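Local coordinates for DNA endonuclease I-CeuI (PDB 2EX5) that recognises a degenerate site of 17-19 base pairs as a homodimer and makes a staggered double-strand cut that starts intron homing, at a contact of chain A with DNA and the interface of chains B and A. Numbering follows the deposited sequence. Chains: chain A/B, DNA endonuclease I-CeuI.

Contact 1: a contact of chain A with DNA. Residues chain A 68, 191, 193-195. With nucleotides of chain C; nucleotides of chain D.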
loop_
_atom_site.group_PDB
_atom_site.type_symbol
_atom_site.label_atom_id
_atom_site.label_comp_id
_atom_site.label_asym_id
_atom_site.label_seq_id
_atom_site.Cartn_x
_atom_site.Cartn_y
_atom_site.Cartn_z
ATOM N N SER A 68 -3.190 -20.414 -4.428
ATOM C CA SER A 68 -3.856 -21.333 -3.485
ATOM C C SER A 68 -3.803 -22.807 -3.897
ATOM O O SER A 68 -3.763 -23.151 -5.078
ATOM C CB SER A 68 -5.305 -20.949 -3.367
ATOM O OG SER A 68 -6.013 -21.967 -2.697
ATOM N N GLN A 191 -2.144 -20.974 8.696
ATOM C CA GLN A 191 -3.556 -20.535 8.732
ATOM C C GLN A 191 -4.492 -21.563 9.362
ATOM O O GLN A 191 -4.241 -22.749 9.238
ATOM C CB GLN A 191 -4.022 -20.272 7.288
ATOM C CG GLN A 191 -5.370 -19.577 7.154
ATOM C CD GLN A 191 -5.613 -18.948 5.752
ATOM O OE1 GLN A 191 -6.710 -19.105 5.144
ATOM N NE2 GLN A 191 -4.608 -18.216 5.256
ATOM N N ASN A 193 -7.869 -22.440 8.424
ATOM C CA ASN A 193 -8.521 -23.262 7.384
ATOM C C ASN A 193 -7.615 -23.801 6.264
ATOM O O ASN A 193 -8.086 -24.483 5.361
ATOM C CB ASN A 193 -9.829 -22.634 6.894
ATOM C CG ASN A 193 -9.629 -21.297 6.186
ATOM O OD1 ASN A 193 -10.306 -21.014 5.196
ATOM N ND2 ASN A 193 -8.720 -20.471 6.692
ATOM N N GLU A 194 -6.311 -23.531 6.352
ATOM C CA GLU A 194 -5.337 -23.884 5.288
ATOM C C GLU A 194 -5.597 -25.192 4.554
ATOM O O GLU A 194 -5.919 -26.220 5.148
ATOM C CB GLU A 194 -3.887 -23.841 5.790
ATOM C CG GLU A 194 -3.692 -24.450 7.137
ATOM C CD GLU A 194 -2.261 -24.735 7.423
ATOM O OE1 GLU A 194 -1.361 -24.198 6.737
ATOM O OE2 GLU A 194 -2.020 -25.520 8.353
ATOM N N GLY A 195 -5.462 -25.146 3.244
ATOM C CA GLY A 195 -5.752 -26.307 2.434
ATOM C C GLY A 195 -4.977 -27.445 3.032
ATOM O O GLY A 195 -5.538 -28.484 3.361
ATOM P P DT C 18 -1.286 -16.711 0.890
ATOM O OP1 DT C 18 -0.124 -17.487 1.356
ATOM O OP2 DT C 18 -1.324 -16.546 -0.644
ATOM O "O5'" DT C 18 -2.665 -17.404 1.326
ATOM C "C5'" DT C 18 -4.005 -16.952 1.381
ATOM C "C4'" DT C 18 -4.786 -18.095 2.004
ATOM O "O4'" DT C 18 -6.181 -17.730 2.179
ATOM C "C3'" DT C 18 -4.925 -19.273 1.077
ATOM O "O3'" DT C 18 -5.360 -20.386 1.875
ATOM C "C2'" DT C 18 -6.031 -18.846 0.088
ATOM C "C1'" DT C 18 -6.975 -18.188 1.082
ATOM N N1 DT C 18 -7.794 -17.092 0.433
ATOM C C2 DT C 18 -9.135 -17.109 0.747
ATOM O O2 DT C 18 -9.556 -17.928 1.513
ATOM N N3 DT C 18 -9.935 -16.136 0.174
ATOM C C4 DT C 18 -9.474 -15.222 -0.740
ATOM O O4 DT C 18 -10.274 -14.432 -1.166
ATOM C C5 DT C 18 -8.054 -15.254 -1.106
ATOM C C7 DT C 18 -7.600 -14.524 -2.320
ATOM C C6 DT C 18 -7.241 -16.166 -0.512
ATOM P P DA C 19 -5.223 -21.922 1.398
ATOM O OP1 DA C 19 -4.451 -22.527 2.498
ATOM O OP2 DA C 19 -4.551 -22.193 0.075
ATOM O "O5'" DA C 19 -6.752 -22.333 1.466
ATOM C "C5'" DA C 19 -7.525 -21.773 2.473
ATOM C "C4'" DA C 19 -8.954 -22.176 2.327
ATOM O "O4'" DA C 19 -9.734 -21.102 1.701
ATOM C "C3'" DA C 19 -9.212 -23.430 1.523
ATOM O "O3'" DA C 19 -10.364 -23.996 2.163
ATOM C "C2'" DA C 19 -9.616 -22.862 0.157
ATOM C "C1'" DA C 19 -10.372 -21.576 0.516
ATOM N N9 DA C 19 -10.399 -20.475 -0.480
ATOM C C8 DA C 19 -9.379 -20.025 -1.288
ATOM N N7 DA C 19 -9.709 -19.016 -2.087
ATOM C C5 DA C 19 -11.035 -18.752 -1.755
ATOM C C6 DA C 19 -11.988 -17.782 -2.227
ATOM N N6 DA C 19 -11.725 -16.832 -3.179
ATOM N N1 DA C 19 -13.240 -17.860 -1.675
ATOM C C2 DA C 19 -13.547 -18.785 -0.715
ATOM N N3 DA C 19 -12.705 -19.725 -0.230
ATOM C C4 DA C 19 -11.472 -19.671 -0.776
ATOM P P DC D 11 -12.365 -18.078 9.451
ATOM O OP1 DC D 11 -12.332 -19.496 9.905
ATOM O OP2 DC D 11 -13.009 -16.938 10.193
ATOM O "O5'" DC D 11 -10.867 -17.710 9.170
ATOM C "C5'" DC D 11 -10.004 -18.696 8.694
ATOM C "C4'" DC D 11 -8.699 -17.957 8.484
ATOM O "O4'" DC D 11 -8.957 -16.865 7.549
ATOM C "C3'" DC D 11 -8.138 -17.304 9.731
ATOM O "O3'" DC D 11 -6.782 -17.728 9.817
ATOM C "C2'" DC D 11 -8.329 -15.796 9.519
ATOM C "C1'" DC D 11 -8.286 -15.710 7.995
ATOM N N1 DC D 11 -8.832 -14.500 7.308
ATOM C C2 DC D 11 -7.959 -13.824 6.405
ATOM O O2 DC D 11 -6.798 -14.286 6.192
ATOM N N3 DC D 11 -8.454 -12.691 5.765
ATOM C C4 DC D 11 -9.720 -12.251 6.001
ATOM N N4 DC D 11 -10.148 -11.146 5.347
ATOM C C5 DC D 11 -10.581 -12.930 6.941
ATOM C C6 DC D 11 -10.106 -14.037 7.555
#
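Strand 63-71 of the DNA-binding sheet of this LAGLIDADG endonuclease brings A:Ser68 to the phosphate of DA19 of chain C, and A:Gly195, in a loop near the C-terminus, meets the same phosphate through its other oxygen. The hydroxyl OG of A:Ser68 gives a hydrogen bond to OP2 at 3.1 Å; it stands anti to the backbone N (chi1 168°), which turns it towards the nucleotide. On OP1 the donor is the backbone N of A:Gly195, at 2.9 Å and nearly straight (163° at H). The phosphate is thus gripped between a strand and a loop. Earlier in the same loop, the extended side chain of A:Gln191 reaches between the backbones of the two DNA strands. Its NE2 gives a weak bond to the deoxyribose oxygen O4' of DT18 of chain C at 3.5 Å, while CG lies 3.9 Å from C4' of DC11 of chain D. A:Asn193 wedges its amide between sugars of both strands, CG 3.6 Å from C5' of DC11 of chain D and OD1 3.4 Å from C4' of DA19 of chain C. A weak and doubtful bond from ND2 of A:Asn193 to OE1 of A:Gln191 may help to hold the two amides side by side.

Contact 2: the interface of chains B and A. Residues chain B 147-148, 151; chain A 1, 92.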
loop_
_atom_site.group_PDB
_atom_site.type_symbol
_atom_site.label_atom_id
_atom_site.label_comp_id
_atom_site.label_asym_id
_atom_site.label_seq_id
_atom_site.Cartn_x
_atom_site.Cartn_y
_atom_site.Cartn_z
ATOM N N PRO B 147 -9.936 11.451 -4.396
ATOM C CA PRO B 147 -10.404 12.643 -3.725
ATOM C C PRO B 147 -10.037 12.839 -2.260
ATOM O O PRO B 147 -9.659 13.936 -1.897
ATOM C CB PRO B 147 -11.951 12.579 -3.945
ATOM C CG PRO B 147 -12.032 12.026 -5.413
ATOM C CD PRO B 147 -10.941 10.925 -5.354
ATOM N N GLU B 148 -10.254 11.847 -1.391
ATOM C CA GLU B 148 -9.850 11.962 0.013
ATOM C C GLU B 148 -8.397 12.341 0.187
ATOM O O GLU B 148 -8.092 13.107 1.043
ATOM C CB GLU B 148 -10.057 10.636 0.738
ATOM C CG GLU B 148 -10.051 10.887 2.209
ATOM C CD GLU B 148 -9.923 9.669 3.022
ATOM O OE1 GLU B 148 -10.004 8.550 2.422
ATOM O OE2 GLU B 148 -9.752 9.825 4.269
ATOM N N LYS B 151 -7.558 15.912 -0.779
ATOM C CA LYS B 151 -8.000 16.850 0.275
ATOM C C LYS B 151 -7.097 16.790 1.535
ATOM O O LYS B 151 -6.904 17.795 2.190
ATOM C CB LYS B 151 -9.481 16.537 0.624
ATOM C CG LYS B 151 -9.955 17.051 1.936
ATOM C CD LYS B 151 -11.324 16.332 2.275
ATOM C CE LYS B 151 -11.150 14.816 2.866
ATOM N NZ LYS B 151 -12.499 14.263 3.451
ATOM N N ILE A 1 -17.193 9.976 -0.185
ATOM C CA ILE A 1 -16.063 9.866 0.833
ATOM C C ILE A 1 -16.593 9.496 2.227
ATOM O O ILE A 1 -16.946 10.360 3.057
ATOM C CB ILE A 1 -15.209 11.130 0.997
ATOM C CG1 ILE A 1 -14.451 11.516 -0.262
ATOM C CG2 ILE A 1 -14.189 10.923 2.137
ATOM C CD1 ILE A 1 -13.611 12.810 -0.069
ATOM N N ASN A 92 -13.285 4.876 -0.803
ATOM C CA ASN A 92 -12.622 6.193 -0.996
ATOM C C ASN A 92 -11.492 6.199 -1.982
ATOM O O ASN A 92 -11.283 7.279 -2.642
ATOM C CB ASN A 92 -12.143 6.770 0.350
ATOM C CG ASN A 92 -13.298 6.949 1.304
ATOM O OD1 ASN A 92 -14.459 6.647 0.927
ATOM N ND2 ASN A 92 -13.023 7.429 2.515
#
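A:Ile1 and A:Asn92 lie against the opening turn of helix 147-164 of chain B, the isoleucine filling by apolar packing and the asparagine bonding. The snug part belongs to A:Ile1. Its CG1 stands beside the backbone N (chi1 -63°) and the chain runs on straight, driving the terminal methyl CD1 into the start of the helix, 3.7 Å from the backbone N of B:Glu148 and 3.9 Å from its CA. The carbonyl carbon C of B:Pro147 is a little farther off, 4.2 Å from CD1 of A:Ile1. Fit is poorer on the other flank: B:Lys151, its chain bent at chi3, meets A:Ile1 tip to tip, with the amine nitrogen NZ 4.0 Å from both CD1 and CG2, a contact of little more than proximity. The polar link lies beyond. B:Glu148 stretches out past the isoleucine, and its OE1 accepts a hydrogen bond from the amide ND2 of A:Asn92 at 3.2 Å. The donor keeps the bond close to its own amide plane but meets the carboxylate from above, 69° out of plane, and the two flat groups stand almost perpendicular (86°); this off-plane approach probably makes the bond less than optimal. In the fold, the first residue of chain A and the short 3-10 helix 91-93, which joins strand 79-90 to helix 94-104, together face the start of the partner's helix 147-164.

Contact 3: the interface of chains B and A. Residues chain B 53, 56, 60, 140-141, 144-145; chain A 51, 54.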
loop_
_atom_site.group_PDB
_atom_site.type_symbol
_atom_site.label_atom_id
_atom_site.label_comp_id
_atom_site.label_asym_id
_atom_site.label_seq_id
_atom_site.Cartn_x
_atom_site.Cartn_y
_atom_site.Cartn_z
ATOM N N LEU B 53 7.518 8.902 -10.204
ATOM C CA LEU B 53 6.136 8.563 -10.476
ATOM C C LEU B 53 5.808 7.251 -9.790
ATOM O O LEU B 53 4.710 7.074 -9.410
ATOM C CB LEU B 53 5.835 8.463 -12.007
ATOM C CG LEU B 53 5.234 9.528 -12.947
ATOM C CD1 LEU B 53 4.932 10.836 -12.363
ATOM C CD2 LEU B 53 5.996 9.748 -14.351
ATOM N N ALA B 56 5.364 7.974 -6.234
ATOM C CA ALA B 56 4.055 8.601 -6.043
ATOM C C ALA B 56 2.997 7.537 -5.814
ATOM O O ALA B 56 2.269 7.627 -4.842
ATOM C CB ALA B 56 3.656 9.540 -7.169
ATOM N N GLU B 60 0.805 6.824 -2.230
ATOM C CA GLU B 60 -0.654 6.729 -2.239
ATOM C C GLU B 60 -1.094 5.475 -1.480
ATOM O O GLU B 60 -2.053 5.510 -0.784
ATOM C CB GLU B 60 -1.223 6.772 -3.657
ATOM C CG GLU B 60 -2.677 6.511 -3.845
ATOM C CD GLU B 60 -3.519 7.735 -3.632
ATOM O OE1 GLU B 60 -4.782 7.563 -3.756
ATOM O OE2 GLU B 60 -2.925 8.829 -3.304
ATOM N N TYR B 140 3.868 15.162 -8.232
ATOM C CA TYR B 140 3.678 13.759 -8.683
ATOM C C TYR B 140 2.511 12.974 -8.213
ATOM O O TYR B 140 2.185 12.034 -8.856
ATOM C CB TYR B 140 4.917 12.877 -8.437
ATOM C CG TYR B 140 6.137 13.441 -9.037
ATOM C CD1 TYR B 140 6.961 14.336 -8.308
ATOM C CD2 TYR B 140 6.454 13.137 -10.397
ATOM C CE1 TYR B 140 8.108 14.901 -8.945
ATOM C CE2 TYR B 140 7.541 13.694 -11.016
ATOM C CZ TYR B 140 8.354 14.550 -10.301
ATOM O OH TYR B 140 9.423 14.995 -10.968
ATOM N N VAL B 141 2.002 13.224 -7.007
ATOM C CA VAL B 141 0.892 12.386 -6.453
ATOM C C VAL B 141 -0.479 12.795 -6.885
ATOM O O VAL B 141 -1.228 11.982 -7.341
ATOM C CB VAL B 141 0.937 12.216 -4.823
ATOM C CG1 VAL B 141 -0.121 11.183 -4.324
ATOM C CG2 VAL B 141 2.323 11.700 -4.381
ATOM N N PHE B 144 -3.079 11.654 -9.806
ATOM C CA PHE B 144 -3.613 10.293 -9.838
ATOM C C PHE B 144 -4.254 9.896 -8.512
ATOM O O PHE B 144 -4.682 8.769 -8.327
ATOM C CB PHE B 144 -2.475 9.318 -10.208
ATOM C CG PHE B 144 -1.494 9.858 -11.236
ATOM C CD1 PHE B 144 -1.756 9.779 -12.610
ATOM C CD2 PHE B 144 -0.323 10.461 -10.844
ATOM C CE1 PHE B 144 -0.817 10.234 -13.586
ATOM C CE2 PHE B 144 0.613 10.942 -11.813
ATOM C CZ PHE B 144 0.356 10.783 -13.170
ATOM N N SER B 145 -4.326 10.799 -7.564
ATOM C CA SER B 145 -4.781 10.457 -6.267
ATOM C C SER B 145 -6.318 10.469 -6.119
ATOM O O SER B 145 -7.038 11.092 -6.895
ATOM C CB SER B 145 -4.144 11.441 -5.270
ATOM O OG SER B 145 -4.103 10.895 -3.981
ATOM N N SER A 51 0.713 7.566 -15.627
ATOM C CA SER A 51 -0.339 6.962 -14.811
ATOM C C SER A 51 -0.001 5.507 -14.603
ATOM O O SER A 51 -0.311 4.946 -13.592
ATOM C CB SER A 51 -1.711 7.135 -15.474
ATOM O OG SER A 51 -1.956 6.116 -16.439
ATOM N N PHE A 54 2.737 5.369 -11.829
ATOM C CA PHE A 54 1.925 5.527 -10.670
ATOM C C PHE A 54 1.222 4.253 -10.218
ATOM O O PHE A 54 1.348 3.809 -9.052
ATOM C CB PHE A 54 0.939 6.718 -10.825
ATOM C CG PHE A 54 0.124 7.037 -9.507
ATOM C CD1 PHE A 54 0.515 8.060 -8.653
ATOM C CD2 PHE A 54 -0.983 6.222 -9.105
ATOM C CE1 PHE A 54 -0.240 8.360 -7.427
ATOM C CE2 PHE A 54 -1.687 6.482 -7.905
ATOM C CZ PHE A 54 -1.347 7.577 -7.094
#
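The ring of A:Phe54 carries the CB of B:Phe144 on one face, set over the ring centre at 3.4 Å in a CH-pi contact. In return, CB of A:Phe54 lies over one face of the B:Phe144 ring, shifted towards its rim, so the two side chains run past each other in opposite directions rather than stacking squarely. The rings themselves meet at CD2 of B:Phe144 and CD1 of A:Phe54, 3.4 Å apart. The carbonyl O of B:Tyr140 lies at the in-plane edge of the B:Phe144 ring, and CE1 of B:Phe144 meets the CA of A:Ser51 at 3.5 Å. Around the rim of A:Phe54, CD1 packs on the methyl CB of B:Ala56 at 3.8 Å, and CZ presses on CB of B:Glu60 at 3.5 Å. CG of A:Phe54 points away from the backbone N (chi1 -174°), carrying the ring across to the partner. B:Glu60 bends at chi2 towards B:Ser145, whose OG makes a short 2.5 Å bond to the syn side of OE2, tilted 27° from the carboxylate plane; this second-shell link probably steadies the wall beside the ring. With a leucine in place of A:Phe54 the flat face is gone, and B:Phe144 CB would probably lose its CH-pi partner, with a gap opening beside B:Glu60 and B:Ala56. The LAGLIDADG motif begins just after A:Phe54, includes B:Ala56 and B:Glu60, and ends at metal-binding Gly61 and Glu62, so this packing of motif helices ties the interface to the active sites.

Contacts 2 and 3 are parts of one two-fold interface, their C-alpha centres about 15 Å apart, whereas contact 1 lies about 35 Å from each. Chain A takes part in all three. In contact 3 its helix 49-62 meets the partner, and the chain then passes directly into strand 63-71, which reaches the DNA in contact 1; dimer packing and DNA binding may thus be coupled through one continuous segment. On chain B, the loop residues of contact 3 lead almost at once into helix 147-164 of contact 2. Symmetry repeats each protein contact, while contact 1 lies away from the dimer interface, on the DNA-binding side of one subunit.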